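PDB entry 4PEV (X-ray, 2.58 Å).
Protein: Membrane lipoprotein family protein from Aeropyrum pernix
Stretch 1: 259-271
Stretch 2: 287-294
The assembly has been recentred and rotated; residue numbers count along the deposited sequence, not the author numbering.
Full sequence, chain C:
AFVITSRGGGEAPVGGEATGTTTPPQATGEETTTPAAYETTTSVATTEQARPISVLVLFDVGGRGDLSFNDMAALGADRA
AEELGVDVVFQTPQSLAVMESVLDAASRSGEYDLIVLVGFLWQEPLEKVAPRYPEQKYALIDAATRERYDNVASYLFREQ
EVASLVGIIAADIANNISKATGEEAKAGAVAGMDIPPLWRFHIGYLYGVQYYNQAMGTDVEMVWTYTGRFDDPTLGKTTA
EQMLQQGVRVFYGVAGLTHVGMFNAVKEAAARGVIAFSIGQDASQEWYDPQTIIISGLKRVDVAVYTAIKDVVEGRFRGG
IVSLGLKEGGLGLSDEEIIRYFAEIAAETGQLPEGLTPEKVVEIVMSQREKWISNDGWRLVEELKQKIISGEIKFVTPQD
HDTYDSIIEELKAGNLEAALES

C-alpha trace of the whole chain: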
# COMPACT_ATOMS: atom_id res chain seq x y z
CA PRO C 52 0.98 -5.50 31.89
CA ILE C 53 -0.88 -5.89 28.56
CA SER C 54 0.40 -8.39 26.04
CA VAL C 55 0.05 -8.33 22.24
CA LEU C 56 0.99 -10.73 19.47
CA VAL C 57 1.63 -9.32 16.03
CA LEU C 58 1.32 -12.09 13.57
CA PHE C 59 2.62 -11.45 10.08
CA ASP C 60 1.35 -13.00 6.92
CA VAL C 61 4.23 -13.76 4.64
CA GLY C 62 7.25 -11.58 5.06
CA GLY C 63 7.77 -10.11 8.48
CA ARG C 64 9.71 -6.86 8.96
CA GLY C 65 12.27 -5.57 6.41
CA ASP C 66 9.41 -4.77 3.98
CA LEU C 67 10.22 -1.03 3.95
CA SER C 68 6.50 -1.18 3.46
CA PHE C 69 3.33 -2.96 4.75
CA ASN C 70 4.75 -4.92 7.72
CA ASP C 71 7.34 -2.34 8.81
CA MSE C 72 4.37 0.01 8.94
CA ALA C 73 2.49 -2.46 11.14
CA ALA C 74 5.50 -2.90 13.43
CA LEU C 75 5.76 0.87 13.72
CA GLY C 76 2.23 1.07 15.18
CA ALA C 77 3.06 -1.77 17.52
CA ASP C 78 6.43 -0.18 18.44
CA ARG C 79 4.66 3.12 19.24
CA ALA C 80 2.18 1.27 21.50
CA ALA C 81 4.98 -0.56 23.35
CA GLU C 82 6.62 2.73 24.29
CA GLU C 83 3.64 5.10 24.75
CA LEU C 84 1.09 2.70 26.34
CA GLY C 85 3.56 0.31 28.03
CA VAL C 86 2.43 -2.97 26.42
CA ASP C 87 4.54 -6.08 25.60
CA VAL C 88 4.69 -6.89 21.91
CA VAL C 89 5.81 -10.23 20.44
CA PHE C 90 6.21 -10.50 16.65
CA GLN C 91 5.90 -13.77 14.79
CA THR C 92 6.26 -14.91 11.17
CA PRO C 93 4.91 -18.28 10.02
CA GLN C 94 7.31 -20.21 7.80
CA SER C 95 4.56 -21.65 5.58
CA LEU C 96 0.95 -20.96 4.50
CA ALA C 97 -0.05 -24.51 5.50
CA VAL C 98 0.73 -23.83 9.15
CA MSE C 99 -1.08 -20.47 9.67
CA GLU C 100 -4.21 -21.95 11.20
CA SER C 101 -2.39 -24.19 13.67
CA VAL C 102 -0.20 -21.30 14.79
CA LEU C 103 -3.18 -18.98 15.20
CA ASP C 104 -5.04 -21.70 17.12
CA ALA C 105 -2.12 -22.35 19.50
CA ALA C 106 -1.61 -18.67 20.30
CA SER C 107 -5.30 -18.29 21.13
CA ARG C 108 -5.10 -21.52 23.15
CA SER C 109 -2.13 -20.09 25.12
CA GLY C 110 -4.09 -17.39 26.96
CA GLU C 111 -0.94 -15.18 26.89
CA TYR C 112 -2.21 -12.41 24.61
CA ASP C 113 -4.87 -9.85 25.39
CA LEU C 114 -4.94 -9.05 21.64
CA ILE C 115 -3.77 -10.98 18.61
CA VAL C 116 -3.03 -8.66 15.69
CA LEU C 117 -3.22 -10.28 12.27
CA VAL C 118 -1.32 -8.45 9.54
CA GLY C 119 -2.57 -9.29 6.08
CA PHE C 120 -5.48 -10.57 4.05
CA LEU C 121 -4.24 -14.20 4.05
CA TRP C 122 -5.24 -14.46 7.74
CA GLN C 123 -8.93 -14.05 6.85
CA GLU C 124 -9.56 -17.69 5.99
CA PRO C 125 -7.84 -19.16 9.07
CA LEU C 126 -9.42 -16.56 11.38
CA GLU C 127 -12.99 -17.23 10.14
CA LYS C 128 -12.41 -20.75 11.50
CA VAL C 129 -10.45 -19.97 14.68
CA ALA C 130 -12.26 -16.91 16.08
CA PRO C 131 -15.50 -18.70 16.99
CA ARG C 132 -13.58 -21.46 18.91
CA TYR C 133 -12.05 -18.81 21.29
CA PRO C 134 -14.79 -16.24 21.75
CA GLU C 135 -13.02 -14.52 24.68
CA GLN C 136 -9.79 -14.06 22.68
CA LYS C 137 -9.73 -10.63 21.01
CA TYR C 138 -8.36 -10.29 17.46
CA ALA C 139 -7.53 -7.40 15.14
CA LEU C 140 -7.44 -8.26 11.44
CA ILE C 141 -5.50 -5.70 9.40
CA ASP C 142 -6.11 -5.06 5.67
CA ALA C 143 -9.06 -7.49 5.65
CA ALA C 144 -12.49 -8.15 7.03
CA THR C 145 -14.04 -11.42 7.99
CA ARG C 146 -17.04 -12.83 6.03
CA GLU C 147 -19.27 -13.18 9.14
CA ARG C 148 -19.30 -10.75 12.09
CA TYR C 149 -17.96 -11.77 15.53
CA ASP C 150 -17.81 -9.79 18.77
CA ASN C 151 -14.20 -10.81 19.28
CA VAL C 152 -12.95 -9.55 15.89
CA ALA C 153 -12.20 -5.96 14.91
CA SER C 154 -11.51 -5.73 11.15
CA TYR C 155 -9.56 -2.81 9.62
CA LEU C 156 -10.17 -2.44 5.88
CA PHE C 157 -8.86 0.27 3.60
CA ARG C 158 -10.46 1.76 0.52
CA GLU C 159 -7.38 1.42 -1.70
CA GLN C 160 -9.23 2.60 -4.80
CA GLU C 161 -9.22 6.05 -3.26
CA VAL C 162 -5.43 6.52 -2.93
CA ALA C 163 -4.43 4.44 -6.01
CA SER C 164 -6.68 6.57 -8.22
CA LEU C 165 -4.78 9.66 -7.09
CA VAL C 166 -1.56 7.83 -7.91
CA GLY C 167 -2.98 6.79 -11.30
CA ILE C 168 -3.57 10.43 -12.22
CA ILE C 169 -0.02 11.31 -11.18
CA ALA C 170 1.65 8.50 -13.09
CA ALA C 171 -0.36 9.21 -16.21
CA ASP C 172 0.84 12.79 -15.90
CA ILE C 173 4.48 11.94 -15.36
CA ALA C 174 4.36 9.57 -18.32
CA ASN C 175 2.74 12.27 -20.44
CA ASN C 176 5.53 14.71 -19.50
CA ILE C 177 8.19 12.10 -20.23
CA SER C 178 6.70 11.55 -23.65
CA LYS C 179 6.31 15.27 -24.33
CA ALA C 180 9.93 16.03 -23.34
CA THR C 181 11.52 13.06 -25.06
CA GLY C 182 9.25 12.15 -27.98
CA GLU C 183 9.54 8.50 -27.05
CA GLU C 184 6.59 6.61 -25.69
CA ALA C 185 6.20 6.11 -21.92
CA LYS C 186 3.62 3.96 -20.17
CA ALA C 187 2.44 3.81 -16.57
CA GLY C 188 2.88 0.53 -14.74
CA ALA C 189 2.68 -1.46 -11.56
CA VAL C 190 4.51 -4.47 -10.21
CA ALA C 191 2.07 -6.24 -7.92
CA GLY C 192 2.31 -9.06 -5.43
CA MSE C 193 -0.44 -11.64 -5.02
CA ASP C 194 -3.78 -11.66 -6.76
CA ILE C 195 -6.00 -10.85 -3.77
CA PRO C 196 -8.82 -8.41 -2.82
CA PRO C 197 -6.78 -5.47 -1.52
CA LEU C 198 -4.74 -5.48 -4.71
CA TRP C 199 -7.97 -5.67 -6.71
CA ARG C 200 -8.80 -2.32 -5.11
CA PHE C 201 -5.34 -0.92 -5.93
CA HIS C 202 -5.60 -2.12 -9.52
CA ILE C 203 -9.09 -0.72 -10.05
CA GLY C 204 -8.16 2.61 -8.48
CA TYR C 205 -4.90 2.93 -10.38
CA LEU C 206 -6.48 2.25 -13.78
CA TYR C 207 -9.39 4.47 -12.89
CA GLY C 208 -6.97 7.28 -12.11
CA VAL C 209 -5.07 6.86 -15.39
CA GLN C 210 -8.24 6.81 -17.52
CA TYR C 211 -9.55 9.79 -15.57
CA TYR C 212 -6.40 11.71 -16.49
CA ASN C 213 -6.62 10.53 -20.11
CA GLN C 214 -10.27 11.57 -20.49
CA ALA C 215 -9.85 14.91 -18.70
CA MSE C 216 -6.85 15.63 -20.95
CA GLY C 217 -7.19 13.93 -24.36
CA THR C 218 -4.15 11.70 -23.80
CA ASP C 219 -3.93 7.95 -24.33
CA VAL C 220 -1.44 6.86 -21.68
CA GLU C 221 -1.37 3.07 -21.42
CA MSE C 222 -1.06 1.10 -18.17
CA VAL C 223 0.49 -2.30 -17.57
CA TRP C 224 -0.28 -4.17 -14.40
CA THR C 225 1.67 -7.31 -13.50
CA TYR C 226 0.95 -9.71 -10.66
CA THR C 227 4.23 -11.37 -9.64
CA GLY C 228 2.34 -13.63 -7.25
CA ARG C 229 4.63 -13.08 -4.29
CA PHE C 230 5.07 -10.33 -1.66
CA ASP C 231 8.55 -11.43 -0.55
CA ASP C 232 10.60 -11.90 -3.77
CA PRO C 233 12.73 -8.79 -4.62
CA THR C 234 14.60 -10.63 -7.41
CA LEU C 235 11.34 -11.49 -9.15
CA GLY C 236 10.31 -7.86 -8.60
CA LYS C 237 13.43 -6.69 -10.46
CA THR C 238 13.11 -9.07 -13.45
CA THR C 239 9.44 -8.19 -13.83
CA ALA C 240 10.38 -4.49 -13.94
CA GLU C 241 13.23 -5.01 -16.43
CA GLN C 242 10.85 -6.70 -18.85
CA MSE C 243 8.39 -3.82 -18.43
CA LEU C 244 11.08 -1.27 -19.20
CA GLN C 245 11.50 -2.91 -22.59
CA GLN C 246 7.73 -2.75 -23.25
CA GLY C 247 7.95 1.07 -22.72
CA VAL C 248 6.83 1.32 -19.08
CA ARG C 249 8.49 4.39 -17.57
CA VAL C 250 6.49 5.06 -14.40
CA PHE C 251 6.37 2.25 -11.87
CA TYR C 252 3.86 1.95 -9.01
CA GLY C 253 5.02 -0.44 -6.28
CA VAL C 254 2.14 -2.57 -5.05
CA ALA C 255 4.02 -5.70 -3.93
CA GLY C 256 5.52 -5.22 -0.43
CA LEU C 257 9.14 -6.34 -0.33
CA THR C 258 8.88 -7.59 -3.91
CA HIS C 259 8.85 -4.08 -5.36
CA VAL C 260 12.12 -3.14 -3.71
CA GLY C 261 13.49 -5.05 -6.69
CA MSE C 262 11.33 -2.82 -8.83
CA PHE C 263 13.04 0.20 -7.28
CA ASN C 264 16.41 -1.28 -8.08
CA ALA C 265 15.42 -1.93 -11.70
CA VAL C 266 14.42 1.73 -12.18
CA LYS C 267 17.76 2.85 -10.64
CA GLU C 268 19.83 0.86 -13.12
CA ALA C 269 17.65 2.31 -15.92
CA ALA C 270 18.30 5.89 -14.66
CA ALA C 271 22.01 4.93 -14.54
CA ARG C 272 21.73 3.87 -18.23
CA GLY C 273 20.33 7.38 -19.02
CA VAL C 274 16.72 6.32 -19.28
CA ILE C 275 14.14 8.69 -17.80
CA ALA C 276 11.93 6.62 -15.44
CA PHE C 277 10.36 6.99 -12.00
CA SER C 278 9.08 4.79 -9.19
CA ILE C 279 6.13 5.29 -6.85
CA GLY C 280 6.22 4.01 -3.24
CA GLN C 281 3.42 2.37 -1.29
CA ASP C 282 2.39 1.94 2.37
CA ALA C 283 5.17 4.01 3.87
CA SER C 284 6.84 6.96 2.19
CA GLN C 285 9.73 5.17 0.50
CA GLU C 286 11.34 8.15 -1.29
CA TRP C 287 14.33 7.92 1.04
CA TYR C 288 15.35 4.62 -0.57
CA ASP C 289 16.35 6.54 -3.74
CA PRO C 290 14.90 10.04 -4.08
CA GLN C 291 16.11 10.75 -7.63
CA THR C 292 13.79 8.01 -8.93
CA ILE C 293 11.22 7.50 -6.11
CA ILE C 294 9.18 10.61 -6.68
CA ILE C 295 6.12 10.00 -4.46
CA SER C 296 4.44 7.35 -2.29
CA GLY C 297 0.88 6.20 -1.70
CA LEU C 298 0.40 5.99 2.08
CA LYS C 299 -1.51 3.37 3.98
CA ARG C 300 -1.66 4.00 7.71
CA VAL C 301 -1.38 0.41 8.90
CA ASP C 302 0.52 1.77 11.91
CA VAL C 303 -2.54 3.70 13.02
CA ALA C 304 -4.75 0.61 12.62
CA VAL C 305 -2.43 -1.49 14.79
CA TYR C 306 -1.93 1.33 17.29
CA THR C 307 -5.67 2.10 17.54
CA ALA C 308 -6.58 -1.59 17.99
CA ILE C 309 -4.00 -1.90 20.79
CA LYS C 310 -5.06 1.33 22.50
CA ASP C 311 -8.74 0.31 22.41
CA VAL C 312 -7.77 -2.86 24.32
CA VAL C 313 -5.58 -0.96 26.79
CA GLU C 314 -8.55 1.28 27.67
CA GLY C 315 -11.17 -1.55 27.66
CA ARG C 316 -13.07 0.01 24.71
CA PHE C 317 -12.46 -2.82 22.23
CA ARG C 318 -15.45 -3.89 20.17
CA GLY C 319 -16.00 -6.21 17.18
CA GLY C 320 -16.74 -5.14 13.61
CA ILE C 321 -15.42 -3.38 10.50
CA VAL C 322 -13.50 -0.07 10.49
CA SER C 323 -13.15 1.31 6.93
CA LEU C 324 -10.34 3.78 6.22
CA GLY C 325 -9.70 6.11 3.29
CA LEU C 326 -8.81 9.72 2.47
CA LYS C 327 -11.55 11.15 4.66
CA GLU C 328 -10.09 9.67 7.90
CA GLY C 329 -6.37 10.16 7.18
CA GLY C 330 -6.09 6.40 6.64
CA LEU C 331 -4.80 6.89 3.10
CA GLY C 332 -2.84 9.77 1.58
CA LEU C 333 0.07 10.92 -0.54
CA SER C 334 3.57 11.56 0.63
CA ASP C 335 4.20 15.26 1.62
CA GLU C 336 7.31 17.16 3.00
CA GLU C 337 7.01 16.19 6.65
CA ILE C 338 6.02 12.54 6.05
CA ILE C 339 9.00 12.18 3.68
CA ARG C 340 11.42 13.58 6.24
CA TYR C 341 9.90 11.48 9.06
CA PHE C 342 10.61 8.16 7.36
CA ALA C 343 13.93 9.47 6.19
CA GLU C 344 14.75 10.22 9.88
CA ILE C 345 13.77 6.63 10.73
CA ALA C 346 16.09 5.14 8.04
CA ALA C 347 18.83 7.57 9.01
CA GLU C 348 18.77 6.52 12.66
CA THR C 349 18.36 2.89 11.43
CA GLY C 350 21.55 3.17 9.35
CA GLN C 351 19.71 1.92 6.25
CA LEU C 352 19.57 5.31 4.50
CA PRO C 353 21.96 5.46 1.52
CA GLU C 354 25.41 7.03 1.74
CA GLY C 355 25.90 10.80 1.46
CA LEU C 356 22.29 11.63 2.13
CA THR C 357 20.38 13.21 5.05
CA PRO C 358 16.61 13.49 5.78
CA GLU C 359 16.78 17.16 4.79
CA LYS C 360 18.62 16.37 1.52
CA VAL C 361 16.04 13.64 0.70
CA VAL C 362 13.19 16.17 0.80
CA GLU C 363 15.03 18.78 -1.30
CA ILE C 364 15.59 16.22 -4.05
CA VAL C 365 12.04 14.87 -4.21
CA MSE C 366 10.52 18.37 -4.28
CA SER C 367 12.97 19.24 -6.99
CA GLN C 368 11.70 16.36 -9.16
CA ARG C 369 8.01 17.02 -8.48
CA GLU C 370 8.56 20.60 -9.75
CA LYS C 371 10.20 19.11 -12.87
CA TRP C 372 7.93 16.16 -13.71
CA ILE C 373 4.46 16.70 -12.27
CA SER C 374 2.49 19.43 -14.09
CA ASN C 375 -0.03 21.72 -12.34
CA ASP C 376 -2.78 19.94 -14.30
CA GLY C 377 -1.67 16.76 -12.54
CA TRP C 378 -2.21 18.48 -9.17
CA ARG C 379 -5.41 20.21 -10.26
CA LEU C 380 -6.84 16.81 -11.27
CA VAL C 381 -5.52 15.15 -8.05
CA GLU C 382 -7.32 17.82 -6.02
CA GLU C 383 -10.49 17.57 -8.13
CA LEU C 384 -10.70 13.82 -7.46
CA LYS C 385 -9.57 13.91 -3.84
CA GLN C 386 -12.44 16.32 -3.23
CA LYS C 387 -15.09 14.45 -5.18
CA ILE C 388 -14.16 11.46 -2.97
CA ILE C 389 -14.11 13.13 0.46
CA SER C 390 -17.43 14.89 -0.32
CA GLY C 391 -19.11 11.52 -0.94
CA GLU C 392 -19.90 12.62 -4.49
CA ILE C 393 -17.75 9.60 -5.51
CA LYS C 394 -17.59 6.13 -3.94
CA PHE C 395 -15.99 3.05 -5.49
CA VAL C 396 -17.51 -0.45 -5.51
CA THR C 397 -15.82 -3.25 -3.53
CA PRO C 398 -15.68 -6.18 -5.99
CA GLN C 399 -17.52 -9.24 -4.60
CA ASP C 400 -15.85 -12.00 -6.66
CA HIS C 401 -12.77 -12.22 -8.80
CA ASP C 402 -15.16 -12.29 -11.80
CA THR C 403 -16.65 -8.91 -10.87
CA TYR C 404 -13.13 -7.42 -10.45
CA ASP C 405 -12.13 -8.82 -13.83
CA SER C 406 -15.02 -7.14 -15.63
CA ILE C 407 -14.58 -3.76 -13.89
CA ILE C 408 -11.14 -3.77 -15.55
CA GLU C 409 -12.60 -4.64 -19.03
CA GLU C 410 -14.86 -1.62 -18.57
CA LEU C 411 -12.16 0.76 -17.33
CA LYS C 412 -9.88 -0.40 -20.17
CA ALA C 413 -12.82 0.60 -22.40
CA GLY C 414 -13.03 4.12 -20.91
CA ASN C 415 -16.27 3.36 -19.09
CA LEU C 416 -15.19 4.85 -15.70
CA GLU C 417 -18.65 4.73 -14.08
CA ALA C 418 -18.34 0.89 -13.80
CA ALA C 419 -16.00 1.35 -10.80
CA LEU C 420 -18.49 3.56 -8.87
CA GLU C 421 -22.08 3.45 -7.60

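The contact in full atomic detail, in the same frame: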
# COMPACT_ATOMS: atom_id res chain seq x y z
N HIS C 259 8.57 -5.25 -4.52
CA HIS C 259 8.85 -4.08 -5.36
C HIS C 259 10.04 -3.26 -4.90
O HIS C 259 10.25 -2.18 -5.43
CB HIS C 259 7.62 -3.20 -5.59
CG HIS C 259 7.19 -2.41 -4.40
ND1 HIS C 259 6.21 -2.84 -3.55
CD2 HIS C 259 7.56 -1.19 -3.95
CE1 HIS C 259 5.99 -1.93 -2.62
NE2 HIS C 259 6.80 -0.92 -2.84
N VAL C 260 10.82 -3.74 -3.94
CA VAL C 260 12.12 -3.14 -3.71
C VAL C 260 13.00 -3.49 -4.89
O VAL C 260 13.81 -2.69 -5.32
CB VAL C 260 12.77 -3.57 -2.39
CG1 VAL C 260 14.26 -3.19 -2.37
CG2 VAL C 260 12.04 -2.93 -1.22
N GLY C 261 12.83 -4.69 -5.44
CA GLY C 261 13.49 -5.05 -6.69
C GLY C 261 13.08 -4.12 -7.81
O GLY C 261 13.89 -3.70 -8.62
N MSE C 262 11.80 -3.79 -7.85
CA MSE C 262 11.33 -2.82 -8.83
C MSE C 262 12.13 -1.55 -8.73
O MSE C 262 12.60 -1.04 -9.74
CB MSE C 262 9.85 -2.56 -8.57
CG MSE C 262 9.22 -1.73 -9.67
SE MSE C 262 7.56 -0.95 -8.94
CE MSE C 262 8.30 0.51 -7.84
N PHE C 263 12.28 -1.02 -7.52
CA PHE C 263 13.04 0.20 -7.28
C PHE C 263 14.43 0.07 -7.84
O PHE C 263 14.94 1.01 -8.47
CB PHE C 263 13.21 0.49 -5.80
CG PHE C 263 11.96 0.94 -5.10
CD1 PHE C 263 10.95 1.60 -5.77
CD2 PHE C 263 11.85 0.76 -3.72
CE1 PHE C 263 9.82 2.02 -5.08
CE2 PHE C 263 10.73 1.20 -3.03
CZ PHE C 263 9.71 1.82 -3.71
N ASN C 264 15.05 -1.07 -7.61
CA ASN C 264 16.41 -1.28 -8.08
C ASN C 264 16.50 -1.36 -9.59
O ASN C 264 17.49 -0.96 -10.16
CB ASN C 264 17.03 -2.49 -7.42
CG ASN C 264 17.21 -2.29 -5.93
OD1 ASN C 264 17.47 -1.19 -5.45
ND2 ASN C 264 17.08 -3.36 -5.18
N ALA C 265 15.45 -1.85 -10.24
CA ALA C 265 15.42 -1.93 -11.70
C ALA C 265 15.36 -0.54 -12.34
O ALA C 265 16.00 -0.29 -13.39
CB ALA C 265 14.24 -2.78 -12.14
N VAL C 266 14.59 0.35 -11.71
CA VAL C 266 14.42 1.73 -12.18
C VAL C 266 15.70 2.54 -11.94
O VAL C 266 16.03 3.43 -12.72
CB VAL C 266 13.17 2.40 -11.53
CG1 VAL C 266 13.00 3.85 -11.97
CG2 VAL C 266 11.92 1.61 -11.83
N LYS C 267 16.45 2.21 -10.88
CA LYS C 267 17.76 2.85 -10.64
C LYS C 267 18.76 2.56 -11.76
O LYS C 267 19.47 3.45 -12.22
CB LYS C 267 18.38 2.38 -9.33
CG LYS C 267 17.67 2.85 -8.08
CD LYS C 267 18.60 3.00 -6.90
CE LYS C 267 19.07 1.66 -6.35
NZ LYS C 267 20.46 1.78 -5.83
N GLU C 268 18.80 1.31 -12.19
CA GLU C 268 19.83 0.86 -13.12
C GLU C 268 19.44 1.40 -14.49
O GLU C 268 20.30 1.77 -15.26
CB GLU C 268 20.07 -0.67 -13.03
CG GLU C 268 19.72 -1.25 -11.64
CD GLU C 268 20.64 -2.34 -11.04
OE1 GLU C 268 20.73 -2.37 -9.77
OE2 GLU C 268 21.21 -3.17 -11.78
N ALA C 269 18.14 1.53 -14.76
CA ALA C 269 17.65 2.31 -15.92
C ALA C 269 18.09 3.80 -15.89
O ALA C 269 18.60 4.31 -16.87
CB ALA C 269 16.13 2.21 -16.04
N ALA C 270 17.88 4.49 -14.77
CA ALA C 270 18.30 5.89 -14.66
C ALA C 270 19.83 6.01 -14.84
O ALA C 270 20.33 6.94 -15.48
CB ALA C 270 17.85 6.47 -13.32
N ALA C 271 20.56 5.04 -14.32
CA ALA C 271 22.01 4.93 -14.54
C ALA C 271 22.40 4.73 -16.01
O ALA C 271 23.45 5.18 -16.43
CB ALA C 271 22.59 3.80 -13.68
N TRP C 287 13.00 8.02 0.45
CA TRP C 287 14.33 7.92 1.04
C TRP C 287 15.19 6.81 0.46
O TRP C 287 16.40 6.89 0.52
CB TRP C 287 14.22 7.73 2.57
CG TRP C 287 13.59 6.44 2.94
CD1 TRP C 287 12.28 6.23 3.20
CD2 TRP C 287 14.24 5.17 3.05
NE1 TRP C 287 12.07 4.91 3.47
CE2 TRP C 287 13.26 4.24 3.39
CE3 TRP C 287 15.58 4.74 2.90
CZ2 TRP C 287 13.55 2.90 3.58
CZ3 TRP C 287 15.87 3.42 3.09
CH2 TRP C 287 14.86 2.50 3.43
N TYR C 288 14.57 5.76 -0.06
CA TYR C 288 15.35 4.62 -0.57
C TYR C 288 16.22 5.06 -1.78
O TYR C 288 17.41 4.74 -1.84
CB TYR C 288 14.44 3.42 -0.89
CG TYR C 288 15.18 2.17 -1.36
CD1 TYR C 288 15.79 1.31 -0.46
CD2 TYR C 288 15.25 1.86 -2.72
CE1 TYR C 288 16.46 0.17 -0.89
CE2 TYR C 288 15.92 0.73 -3.16
CZ TYR C 288 16.53 -0.11 -2.25
OH TYR C 288 17.19 -1.23 -2.71
N ASP C 289 15.62 5.81 -2.70
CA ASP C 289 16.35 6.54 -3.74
C ASP C 289 15.49 7.70 -4.22
O ASP C 289 14.55 7.48 -4.97
CB ASP C 289 16.74 5.67 -4.93
CG ASP C 289 17.39 6.48 -6.06
OD1 ASP C 289 18.06 7.51 -5.80
OD2 ASP C 289 17.21 6.11 -7.22
N PRO C 290 15.82 8.93 -3.82
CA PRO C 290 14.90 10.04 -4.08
C PRO C 290 14.94 10.60 -5.52
O PRO C 290 13.99 11.26 -5.95
CB PRO C 290 15.36 11.10 -3.07
CG PRO C 290 16.47 10.49 -2.27
CD PRO C 290 17.03 9.40 -3.13
N GLN C 291 16.02 10.34 -6.24
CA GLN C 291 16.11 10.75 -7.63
C GLN C 291 15.03 10.07 -8.45
O GLN C 291 14.42 10.69 -9.30
CB GLN C 291 17.49 10.41 -8.21
CG GLN C 291 18.62 11.33 -7.76
CD GLN C 291 19.95 10.59 -7.58
OE1 GLN C 291 19.99 9.45 -7.10
NE2 GLN C 291 21.05 11.24 -7.97
N THR C 292 14.79 8.79 -8.18
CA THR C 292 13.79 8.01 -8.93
C THR C 292 12.45 7.77 -8.20
O THR C 292 11.42 7.56 -8.86
CB THR C 292 14.38 6.65 -9.39
OG1 THR C 292 14.71 5.84 -8.25
CG2 THR C 292 15.63 6.88 -10.28
N ILE C 293 12.45 7.78 -6.87
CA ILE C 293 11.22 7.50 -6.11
C ILE C 293 10.57 8.82 -5.80
O ILE C 293 10.88 9.46 -4.82
CB ILE C 293 11.49 6.67 -4.83
CG1 ILE C 293 12.21 5.38 -5.19
CG2 ILE C 293 10.18 6.31 -4.13
CD1 ILE C 293 12.79 4.62 -4.02
N ILE C 294 9.66 9.22 -6.67
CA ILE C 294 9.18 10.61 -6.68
C ILE C 294 8.04 10.88 -5.69
O ILE C 294 7.87 12.01 -5.24
CB ILE C 294 8.81 11.01 -8.12
CG1 ILE C 294 8.87 12.52 -8.31
CG2 ILE C 294 7.44 10.45 -8.51
CD1 ILE C 294 8.44 12.97 -9.69
O HOH W 1 13.39 3.55 -7.80

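Residues 287-294, mostly loop and ending in the first residues of a strand, pack along one side of the helix 259-271, and 419 Å² of surface is buried between them, both sides summed.

Trp287 makes no contact with the helix. Tyr288 makes the largest contribution, 95 Å². Its CA-to-CB bond points toward the helix, and a t chi1 extends the ring far enough that Tyr288 OH donates a hydrogen bond to Asn264 OD1 (2.8 Å), which lies at the ring edge, near its plane. Asn264 meets it although its own CB points sideways, because an m chi1 brings the amide round. The ring below the hydroxyl serves an apolar role: Tyr288 CZ is 3.8 Å from Val260 CG1, and Tyr288 CD2 is 3.7 Å from Phe263 CD2. The two aromatic planes meet obliquely at 34°, with centroids 5.7 Å apart.

Asp289 OD2 lies 3.4 Å from Lys267 CG, so it meets the aliphatic part of the lysine; Lys267 NZ lies well beyond salt-bridge range. Asp289 OD2 also accepts a hydrogen bond from Thr292 OG1 (2.7 Å), and Ile293 N donates to Asp289 O (2.8 Å), closing the turn. Pro290 and Gln291 make no contact with the helix.

Thr292 uses both characters of its side chain. Thr292 CG2 packs 3.8 Å from Ala270 CB, and Thr292 CB lies 4.0 Å from Val266 CG1. The O atom of water 1 donates to Thr292 OG1 (2.7 Å) and to Phe263 O (3.1 Å), bridging loop and helix backbone.

Ile293 CD1 sits over one face of Phe263, 3.8 Å from the ring centroid and 6° off the normal, a CH-pi contact suited to a buried methyl group. Ile294 is out of reach.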